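Local coordinates for ribosome-inactivating protein (Lychnis chalcedonica, PDB 2G5X), which belongs to the plant ribosome-inactivating proteins, a family of compact mixed alpha/beta proteins named for their action against ribosomes, at residues L133-V137 and L162-M167. Residues are numbered along the deposited sequence; the frame is centred on the assembly and turned at random.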
ATOM      1  N   LEU A 133      -0.676  15.335  -2.367  1.00  9.85           N
ATOM      2  CA  LEU A 133      -1.896  14.533  -2.379  1.00 10.67           C
ATOM      3  C   LEU A 133      -2.497  14.524  -0.970  1.00  9.11           C
ATOM      4  O   LEU A 133      -1.791  14.262   0.008  1.00  9.89           O
ATOM      5  CB  LEU A 133      -1.576  13.099  -2.810  1.00 10.28           C
ATOM      6  CG  LEU A 133      -2.683  12.050  -2.656  1.00 10.23           C
ATOM      7  CD1 LEU A 133      -3.875  12.403  -3.529  1.00 11.34           C
ATOM      8  CD2 LEU A 133      -2.127  10.687  -3.034  1.00  9.97           C
ATOM      9  N   SER A 134      -3.791  14.818  -0.865  1.00  8.48           N
ATOM     10  CA  SER A 134      -4.465  14.828   0.432  1.00  9.10           C
ATOM     11  C   SER A 134      -4.601  13.402   0.970  1.00  8.36           C
ATOM     12  O   SER A 134      -5.218  12.549   0.334  1.00  8.14           O
ATOM     13  CB  SER A 134      -5.847  15.471   0.295  0.50  9.28           C
ATOM     14  OG  SER A 134      -5.763  16.881   0.299  0.50  9.16           O
ATOM     15  N   LEU A 135      -4.029  13.161   2.149  1.00  8.44           N
ATOM     16  CA  LEU A 135      -4.056  11.847   2.789  1.00  7.53           C
ATOM     17  C   LEU A 135      -4.910  11.850   4.057  1.00  7.35           C
ATOM     18  O   LEU A 135      -5.104  12.893   4.679  1.00  7.56           O
ATOM     19  CB  LEU A 135      -2.634  11.424   3.163  1.00  7.27           C
ATOM     20  CG  LEU A 135      -1.549  11.547   2.089  1.00  6.05           C
ATOM     21  CD1 LEU A 135      -0.198  11.195   2.696  1.00  8.63           C
ATOM     22  CD2 LEU A 135      -1.874  10.645   0.908  1.00  7.56           C
ATOM     23  N   GLY A 136      -5.407  10.676   4.437  1.00  6.58           N
ATOM     24  CA  GLY A 136      -6.219  10.566   5.638  1.00  5.61           C
ATOM     25  C   GLY A 136      -7.441   9.686   5.452  1.00  6.67           C
ATOM     26  O   GLY A 136      -7.774   9.307   4.331  1.00  6.41           O
ATOM     27  N   VAL A 137      -8.109   9.358   6.554  1.00  5.87           N
ATOM     28  CA  VAL A 137      -9.298   8.512   6.507  1.00  7.00           C
ATOM     29  C   VAL A 137     -10.398   9.012   5.564  1.00  7.00           C
ATOM     30  O   VAL A 137     -10.882   8.256   4.720  1.00  7.70           O
ATOM     31  CB  VAL A 137      -9.882   8.318   7.929  1.00  6.97           C
ATOM     32  CG1 VAL A 137     -11.237   7.614   7.859  1.00  8.21           C
ATOM     33  CG2 VAL A 137      -8.906   7.498   8.768  1.00  7.61           C
ATOM     34  N   LEU A 162      -2.700   5.907  -5.093  1.00  6.41           N
ATOM     35  CA  LEU A 162      -1.682   6.710  -4.422  1.00  6.33           C
ATOM     36  C   LEU A 162      -1.964   6.898  -2.936  1.00  5.90           C
ATOM     37  O   LEU A 162      -1.050   6.829  -2.115  1.00  5.31           O
ATOM     38  CB  LEU A 162      -1.548   8.072  -5.107  1.00  6.45           C
ATOM     39  CG  LEU A 162      -0.796   8.064  -6.437  1.00  9.09           C
ATOM     40  CD1 LEU A 162      -0.950   9.412  -7.125  1.00  9.38           C
ATOM     41  CD2 LEU A 162       0.675   7.748  -6.191  1.00  9.99           C
ATOM     42  N   ILE A 163      -3.226   7.131  -2.585  1.00  5.47           N
ATOM     43  CA  ILE A 163      -3.577   7.308  -1.183  1.00  5.64           C
ATOM     44  C   ILE A 163      -3.339   5.995  -0.440  1.00  6.30           C
ATOM     45  O   ILE A 163      -2.814   5.987   0.678  1.00  6.05           O
ATOM     46  CB  ILE A 163      -5.053   7.739  -1.017  1.00  5.75           C
ATOM     47  CG1 ILE A 163      -5.270   9.115  -1.657  1.00  4.82           C
ATOM     48  CG2 ILE A 163      -5.410   7.795   0.463  1.00  3.60           C
ATOM     49  CD1 ILE A 163      -6.738   9.554  -1.698  1.00  7.77           C
ATOM     50  N   SER A 164      -3.715   4.885  -1.071  1.00  5.53           N
ATOM     51  CA  SER A 164      -3.532   3.567  -0.471  1.00  5.58           C
ATOM     52  C   SER A 164      -2.048   3.247  -0.282  1.00  6.25           C
ATOM     53  O   SER A 164      -1.652   2.690   0.740  1.00  7.45           O
ATOM     54  CB  SER A 164      -4.184   2.491  -1.344  1.00  5.76           C
ATOM     55  OG  SER A 164      -5.598   2.622  -1.349  1.00  7.24           O
ATOM     56  N   ILE A 165      -1.226   3.595  -1.268  1.00  5.56           N
ATOM     57  CA  ILE A 165       0.207   3.338  -1.174  1.00  5.50           C
ATOM     58  C   ILE A 165       0.814   4.083   0.018  1.00  6.58           C
ATOM     59  O   ILE A 165       1.572   3.512   0.803  1.00  6.35           O
ATOM     60  CB  ILE A 165       0.922   3.747  -2.486  1.00  5.55           C
ATOM     61  CG1 ILE A 165       0.523   2.776  -3.603  1.00  7.68           C
ATOM     62  CG2 ILE A 165       2.434   3.756  -2.292  1.00  7.45           C
ATOM     63  CD1 ILE A 165       0.945   3.221  -4.992  1.00  9.29           C
ATOM     64  N   GLN A 166       0.460   5.354   0.165  1.00  5.61           N
ATOM     65  CA  GLN A 166       0.971   6.167   1.264  1.00  5.88           C
ATOM     66  C   GLN A 166       0.542   5.645   2.634  1.00  5.65           C
ATOM     67  O   GLN A 166       1.374   5.438   3.517  1.00  5.44           O
ATOM     68  CB  GLN A 166       0.479   7.612   1.119  1.00  7.05           C
ATOM     69  CG  GLN A 166       1.056   8.362  -0.064  1.00  7.53           C
ATOM     70  CD  GLN A 166       2.409   8.968   0.239  1.00 13.18           C
ATOM     71  OE1 GLN A 166       3.328   8.276   0.677  1.00 12.99           O
ATOM     72  NE2 GLN A 166       2.541  10.271   0.006  1.00 12.84           N
ATOM     73  N   MET A 167      -0.761   5.429   2.798  1.00  5.80           N
ATOM     74  CA  MET A 167      -1.322   4.988   4.069  1.00  6.58           C
ATOM     75  C   MET A 167      -1.121   3.525   4.444  1.00  5.63           C
ATOM     76  O   MET A 167      -1.183   3.176   5.624  1.00  7.10           O
ATOM     77  CB  MET A 167      -2.816   5.332   4.107  1.00  7.48           C
ATOM     78  CG  MET A 167      -3.095   6.833   4.022  1.00  7.56           C
ATOM     79  SD  MET A 167      -4.850   7.260   3.998  1.00  7.56           S
ATOM     80  CE  MET A 167      -5.286   7.020   5.714  1.00  7.52           C
TER
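Leu133, Leu135 and Met167 have the most surface covered here, 60 to 64 Å² each of a 360 Å² total, and all three are buried. Leu133 points its CA-to-CB bond toward helix 154-173 and sets CD2 3.4 Å from Leu162 CB and 3.8 Å from Ile163 CG1. Leu135 starts out sideways, yet its end turns in: CD2 lies 3.8 Å from Gln166 CG and 4.3 Å from Ile163 CA. One helical turn beyond Ile163, Met167 reaches the backbone of the loop, with CE 3.4 Å from Gly136 C. Met167 SD accepts a weak hydrogen bond from Gly136 N (3.5 Å, N-H...S angle 144°). Gly136 is the N-cap of helix 137-145, so Met167 meets the loop where that helix begins, its CE also 3.8 Å from Val137 N; Ile163 touches Leu140 of the same helix. Within this alpha-helical part of the ribosome-inactivating protein fold, the contact thus joins apolar packing of two leucines with a methionine whose thioether gives the buried Gly136 amide a weak polar partner.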